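Local coordinates for putative phosphosugar isomerases (Salmonella typhimurium LT2, PDB 3FKJ), which probably binds a phosphorylated sugar or similar carbohydrate derivative and may act as an isomerase, at residues A[20-25]-A[151-156]; A[96-101]-A[138-143]. One frame throughout, in Å; residues are numbered along the deposited sequence.

Contact 1: A[20-25]-A[151-156]; sequences MSVAHE and PAQQKA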
loop_
_atom_site.group_PDB
_atom_site.type_symbol
_atom_site.label_atom_id
_atom_site.label_comp_id
_atom_site.label_asym_id
_atom_site.label_seq_id
_atom_site.Cartn_x
_atom_site.Cartn_y
_atom_site.Cartn_z
HETATM N N MSE A 20 -9.598 32.370 -9.411
HETATM C CA MSE A 20 -9.271 31.140 -8.754
HETATM C C MSE A 20 -10.163 29.987 -9.194
HETATM O O MSE A 20 -11.397 30.130 -9.220
HETATM C CB MSE A 20 -9.415 31.327 -7.253
HETATM C CG MSE A 20 -8.210 32.002 -6.619
HETATM SE SE MSE A 20 -8.037 31.388 -4.857
HETATM C CE MSE A 20 -9.372 32.516 -4.154
ATOM N N SER A 21 -9.507 28.858 -9.520
ATOM C CA SER A 21 -10.136 27.556 -9.660
ATOM C C SER A 21 -11.218 27.415 -8.589
ATOM O O SER A 21 -11.002 27.785 -7.422
ATOM C CB SER A 21 -9.086 26.427 -9.410
ATOM O OG SER A 21 -8.637 25.691 -10.547
ATOM N N VAL A 22 -12.332 26.793 -8.951
ATOM C CA VAL A 22 -13.326 26.334 -7.984
ATOM C C VAL A 22 -12.725 25.420 -6.924
ATOM O O VAL A 22 -13.019 25.578 -5.729
ATOM C CB VAL A 22 -14.461 25.546 -8.697
ATOM C CG1 VAL A 22 -15.373 24.817 -7.699
ATOM C CG2 VAL A 22 -15.255 26.467 -9.582
ATOM N N ALA A 23 -11.904 24.454 -7.371
ATOM C CA ALA A 23 -11.235 23.520 -6.470
ATOM C C ALA A 23 -10.180 24.231 -5.601
ATOM O O ALA A 23 -10.117 24.000 -4.407
ATOM C CB ALA A 23 -10.607 22.378 -7.238
ATOM N N HIS A 24 -9.363 25.082 -6.204
ATOM C CA HIS A 24 -8.405 25.928 -5.463
ATOM C C HIS A 24 -9.088 26.708 -4.323
ATOM O O HIS A 24 -8.649 26.644 -3.191
ATOM C CB HIS A 24 -7.739 26.893 -6.436
ATOM C CG HIS A 24 -6.561 27.647 -5.894
ATOM N ND1 HIS A 24 -5.828 28.506 -6.683
ATOM C CD2 HIS A 24 -5.959 27.646 -4.680
ATOM C CE1 HIS A 24 -4.839 29.019 -5.971
ATOM N NE2 HIS A 24 -4.891 28.505 -4.756
ATOM N N GLU A 25 -10.187 27.400 -4.618
ATOM C CA GLU A 25 -10.849 28.214 -3.609
ATOM C C GLU A 25 -11.510 27.394 -2.511
ATOM O O GLU A 25 -11.429 27.758 -1.347
ATOM C CB GLU A 25 -11.876 29.151 -4.258
ATOM C CG GLU A 25 -12.073 30.458 -3.529
ATOM C CD GLU A 25 -12.490 31.648 -4.462
ATOM O OE1 GLU A 25 -12.806 31.439 -5.661
ATOM O OE2 GLU A 25 -12.496 32.801 -3.980
ATOM N N PRO A 151 -11.110 18.414 -15.318
ATOM C CA PRO A 151 -10.164 17.541 -14.610
ATOM C C PRO A 151 -9.641 18.107 -13.257
ATOM O O PRO A 151 -9.460 17.356 -12.301
ATOM C CB PRO A 151 -9.016 17.380 -15.614
ATOM C CG PRO A 151 -9.587 17.709 -16.917
ATOM C CD PRO A 151 -10.638 18.721 -16.687
ATOM N N ALA A 152 -9.434 19.422 -13.185
ATOM C CA ALA A 152 -9.006 20.096 -11.960
ATOM C C ALA A 152 -10.062 20.017 -10.843
ATOM O O ALA A 152 -9.783 20.364 -9.706
ATOM C CB ALA A 152 -8.648 21.609 -12.291
ATOM N N GLN A 153 -11.274 19.582 -11.167
ATOM C CA GLN A 153 -12.362 19.392 -10.178
ATOM C C GLN A 153 -12.772 17.934 -9.953
ATOM O O GLN A 153 -13.734 17.639 -9.231
ATOM C CB GLN A 153 -13.583 20.150 -10.623
ATOM C CG GLN A 153 -13.356 21.606 -10.734
ATOM C CD GLN A 153 -14.629 22.301 -10.966
ATOM O OE1 GLN A 153 -15.563 22.164 -10.175
ATOM N NE2 GLN A 153 -14.714 23.033 -12.082
ATOM N N GLN A 154 -12.016 17.024 -10.532
ATOM C CA GLN A 154 -12.221 15.610 -10.246
ATOM C C GLN A 154 -11.660 15.156 -8.899
ATOM O O GLN A 154 -10.803 15.811 -8.296
ATOM C CB GLN A 154 -11.703 14.768 -11.407
ATOM C CG GLN A 154 -12.569 14.941 -12.679
ATOM C CD GLN A 154 -11.930 14.307 -13.887
ATOM O OE1 GLN A 154 -10.726 14.094 -13.923
ATOM N NE2 GLN A 154 -12.720 14.008 -14.869
ATOM N N LYS A 155 -12.219 14.047 -8.424
ATOM C CA LYS A 155 -11.949 13.495 -7.072
ATOM C C LYS A 155 -10.465 13.424 -6.746
ATOM O O LYS A 155 -10.061 13.909 -5.711
ATOM C CB LYS A 155 -12.555 12.098 -6.951
ATOM C CG LYS A 155 -12.515 11.478 -5.564
ATOM C CD LYS A 155 -13.269 10.143 -5.504
ATOM C CE LYS A 155 -12.569 8.993 -6.203
ATOM N NZ LYS A 155 -13.522 7.837 -6.411
ATOM N N ALA A 156 -9.653 12.845 -7.638
ATOM C CA ALA A 156 -8.220 12.703 -7.380
ATOM C C ALA A 156 -7.519 14.043 -7.385
ATOM O O ALA A 156 -6.590 14.249 -6.579
ATOM C CB ALA A 156 -7.562 11.745 -8.393
HETATM O O HOH W 1 -10.419 23.711 -10.221
#
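Ala23, in the first turn of helix 22-35, lies against Ala152 of the short 3-10 turn 151-153; the backbones come closest at Ala23 and Gln153, whose CA atoms are 5.7 Å apart. The contact sets the start of one helix against the turn leading into helix 155-170, beside the five-stranded parallel sheet of an SIS-type alpha/beta fold. The first turn of helix 22-35 closes with the bond from Glu25 N to Ser21 O, while Gln154 N to Pro151 O closes the other turn, begun by a proline whose ring-restricted phi suits it. Ala23 is buried, and its small methyl lets the backbones approach: CB lies 3.3 Å from Ala152 O. That carbonyl also accepts a hydrogen bond from Trp161 NE1, and the Trp161 side chain touches Ser21 and Ala23. Further out, Val22 meets the end of Gln153. With CG1 anti to the backbone N (chi1 169°), that methyl reaches Gln153 OE1 at 3.6 Å, a van der Waals contact on the exposed side. The glutamine chain is extended beyond CG, long enough to lay its amide against the valine while NE2 bonds to Asp150 OD2. Ser21, at the N-cap position, uses its hydroxyl to hold a water instead of capping the helix: the water sits 2.7 Å from Ser21 OG, accepts from Ala23 N and donates weakly to Ala152 O, 3.4 Å away.

Contact 2: A[96-101]-A[138-143]; sequences ASQQGN and IEYQWA
Gln98, Tyr140 and Trp142 carry this contact, the glutamine amide meeting the tyrosine hydroxyl with its oxygen and the indole face with its nitrogen. Tyr140 OH donates a hydrogen bond of 2.7 Å to Gln98 OE1. The oxygen lies at the edge of the phenol, near its plane, but the hydroxyl stands above the carbonyl plane, 43° out of it and off the lone pairs. Gln98 gets there by a bend at chi2 (80°), which turns its amide aside. Both segments run off the ends of strands of the parallel SIS-domain sheet, 91-97 and 136-139, with strand 118-123 between them; the backbones therefore stay well apart, Gln98 CA and Tyr140 CA being 9.0 Å from each other. The loop after strand 91-97, where Ser97 OG bonds to Thr102 OG1, is probably the serine- and glycine-containing phosphosugar loop of SIS domains. Tyrosine suits its place because the buried ring can pack on Leu122 of the intervening strand while its hydroxyl reaches that loop. Trp142 offers a broad flat surface: Gln98 NE2 lies over one face, displaced toward the rim, 3.4 Å from Trp142 CD2. Amide and indole planes are 76° apart, and Tyr124 meets the same indole edge-to-face.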
loop_
_atom_site.group_PDB
_atom_site.type_symbol
_atom_site.label_atom_id
_atom_site.label_comp_id
_atom_site.label_asym_id
_atom_site.label_seq_id
_atom_site.Cartn_x
_atom_site.Cartn_y
_atom_site.Cartn_z
ATOM N N ALA A 96 -13.675 10.089 0.953
ATOM C CA ALA A 96 -14.340 10.151 -0.347
ATOM C C ALA A 96 -15.289 8.982 -0.505
ATOM O O ALA A 96 -15.033 7.871 -0.033
ATOM C CB ALA A 96 -13.363 10.166 -1.478
ATOM N N SER A 97 -16.412 9.249 -1.156
ATOM C CA SER A 97 -17.399 8.225 -1.535
ATOM C C SER A 97 -18.198 8.816 -2.696
ATOM O O SER A 97 -18.769 9.915 -2.544
ATOM C CB SER A 97 -18.369 7.933 -0.367
ATOM O OG SER A 97 -19.258 6.860 -0.680
ATOM N N GLN A 98 -18.250 8.106 -3.827
ATOM C CA GLN A 98 -19.030 8.538 -5.010
ATOM C C GLN A 98 -20.532 8.910 -4.731
ATOM O O GLN A 98 -20.927 10.088 -4.791
ATOM C CB GLN A 98 -18.925 7.476 -6.114
ATOM C CG GLN A 98 -19.669 7.833 -7.444
ATOM C CD GLN A 98 -18.889 8.786 -8.355
ATOM O OE1 GLN A 98 -17.734 9.146 -8.075
ATOM N NE2 GLN A 98 -19.511 9.180 -9.462
ATOM N N GLN A 99 -21.344 7.902 -4.411
ATOM C CA GLN A 99 -22.755 8.092 -4.097
ATOM C C GLN A 99 -22.975 8.445 -2.614
ATOM O O GLN A 99 -24.115 8.537 -2.170
ATOM C CB GLN A 99 -23.532 6.826 -4.476
ATOM N N GLY A 100 -21.884 8.644 -1.864
ATOM C CA GLY A 100 -21.912 9.143 -0.483
ATOM C C GLY A 100 -22.453 8.214 0.606
ATOM O O GLY A 100 -22.701 8.659 1.720
ATOM N N ASN A 101 -22.607 6.922 0.308
ATOM C CA ASN A 101 -23.240 5.973 1.245
ATOM C C ASN A 101 -22.464 4.678 1.612
ATOM O O ASN A 101 -22.983 3.873 2.404
ATOM C CB ASN A 101 -24.664 5.617 0.766
ATOM C CG ASN A 101 -24.708 4.993 -0.624
ATOM O OD1 ASN A 101 -23.777 4.323 -1.076
ATOM N ND2 ASN A 101 -25.829 5.185 -1.294
ATOM N N ILE A 138 -17.067 18.647 -0.133
ATOM C CA ILE A 138 -16.682 19.028 -1.480
ATOM C C ILE A 138 -17.495 18.176 -2.442
ATOM O O ILE A 138 -17.486 16.959 -2.356
ATOM C CB ILE A 138 -15.178 18.821 -1.723
ATOM C CG1 ILE A 138 -14.360 19.868 -0.930
ATOM C CG2 ILE A 138 -14.877 18.896 -3.218
ATOM C CD1 ILE A 138 -13.118 19.330 -0.192
ATOM N N GLU A 139 -18.221 18.817 -3.346
ATOM C CA GLU A 139 -18.891 18.090 -4.409
ATOM C C GLU A 139 -17.961 18.106 -5.598
ATOM O O GLU A 139 -17.836 19.129 -6.284
ATOM C CB GLU A 139 -20.208 18.735 -4.754
ATOM C CG GLU A 139 -21.245 18.541 -3.666
ATOM C CD GLU A 139 -22.438 19.423 -3.867
ATOM O OE1 GLU A 139 -23.066 19.299 -4.934
ATOM O OE2 GLU A 139 -22.726 20.222 -2.962
ATOM N N TYR A 140 -17.242 17.004 -5.792
ATOM C CA TYR A 140 -16.296 16.925 -6.885
ATOM C C TYR A 140 -17.079 16.651 -8.141
ATOM O O TYR A 140 -18.227 16.223 -8.079
ATOM C CB TYR A 140 -15.215 15.857 -6.657
ATOM C CG TYR A 140 -15.696 14.442 -6.451
ATOM C CD1 TYR A 140 -16.061 13.641 -7.523
ATOM C CD2 TYR A 140 -15.734 13.879 -5.181
ATOM C CE1 TYR A 140 -16.475 12.340 -7.336
ATOM C CE2 TYR A 140 -16.141 12.566 -4.984
ATOM C CZ TYR A 140 -16.521 11.805 -6.063
ATOM O OH TYR A 140 -16.914 10.487 -5.876
ATOM N N GLN A 141 -16.445 16.873 -9.281
ATOM C CA GLN A 141 -17.053 16.575 -10.557
ATOM C C GLN A 141 -16.613 15.240 -11.144
ATOM O O GLN A 141 -15.499 14.750 -10.910
ATOM C CB GLN A 141 -16.761 17.707 -11.510
ATOM C CG GLN A 141 -17.308 19.009 -10.982
ATOM C CD GLN A 141 -17.769 19.864 -12.066
ATOM O OE1 GLN A 141 -17.006 20.650 -12.587
ATOM N NE2 GLN A 141 -19.007 19.680 -12.480
ATOM N N TRP A 142 -17.528 14.659 -11.904
ATOM C CA TRP A 142 -17.351 13.361 -12.497
ATOM C C TRP A 142 -18.237 13.231 -13.739
ATOM O O TRP A 142 -19.367 13.660 -13.731
ATOM C CB TRP A 142 -17.740 12.289 -11.477
ATOM C CG TRP A 142 -17.736 10.915 -12.046
ATOM C CD1 TRP A 142 -16.669 10.058 -12.122
ATOM C CD2 TRP A 142 -18.851 10.227 -12.640
ATOM N NE1 TRP A 142 -17.055 8.877 -12.715
ATOM C CE2 TRP A 142 -18.385 8.950 -13.043
ATOM C CE3 TRP A 142 -20.195 10.557 -12.853
ATOM C CZ2 TRP A 142 -19.217 8.007 -13.665
ATOM C CZ3 TRP A 142 -21.028 9.618 -13.477
ATOM C CH2 TRP A 142 -20.530 8.360 -13.875
ATOM N N ALA A 143 -17.691 12.641 -14.794
ATOM C CA ALA A 143 -18.475 12.091 -15.899
ATOM C C ALA A 143 -17.857 10.778 -16.385
ATOM O O ALA A 143 -16.670 10.540 -16.215
ATOM C CB ALA A 143 -18.555 13.063 -17.046
#

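How the contacts relate
In sequence, both segments of contact 2 fall between the two of contact 1, and the contact centres lie 13 Å apart. The chain leaves strand 136-139 through Tyr140 and Gln141, then returns past them in the turn before helix 155-170. There Gln153 O and Gln141 N, 2.8 Å apart, probably form a hydrogen bond that ties the two contacts backbone to backbone. Beside it, Gln154 CG packs 3.4 Å from Gln141 O, and Lys155 CD lies 3.7 Å from Tyr140 OH. Lys155 NZ goes on to bond Ser51 OG of helix 50-53. The 96-101 loop of contact 2 probably borders the phosphosugar site at the C-terminal ends of the strands.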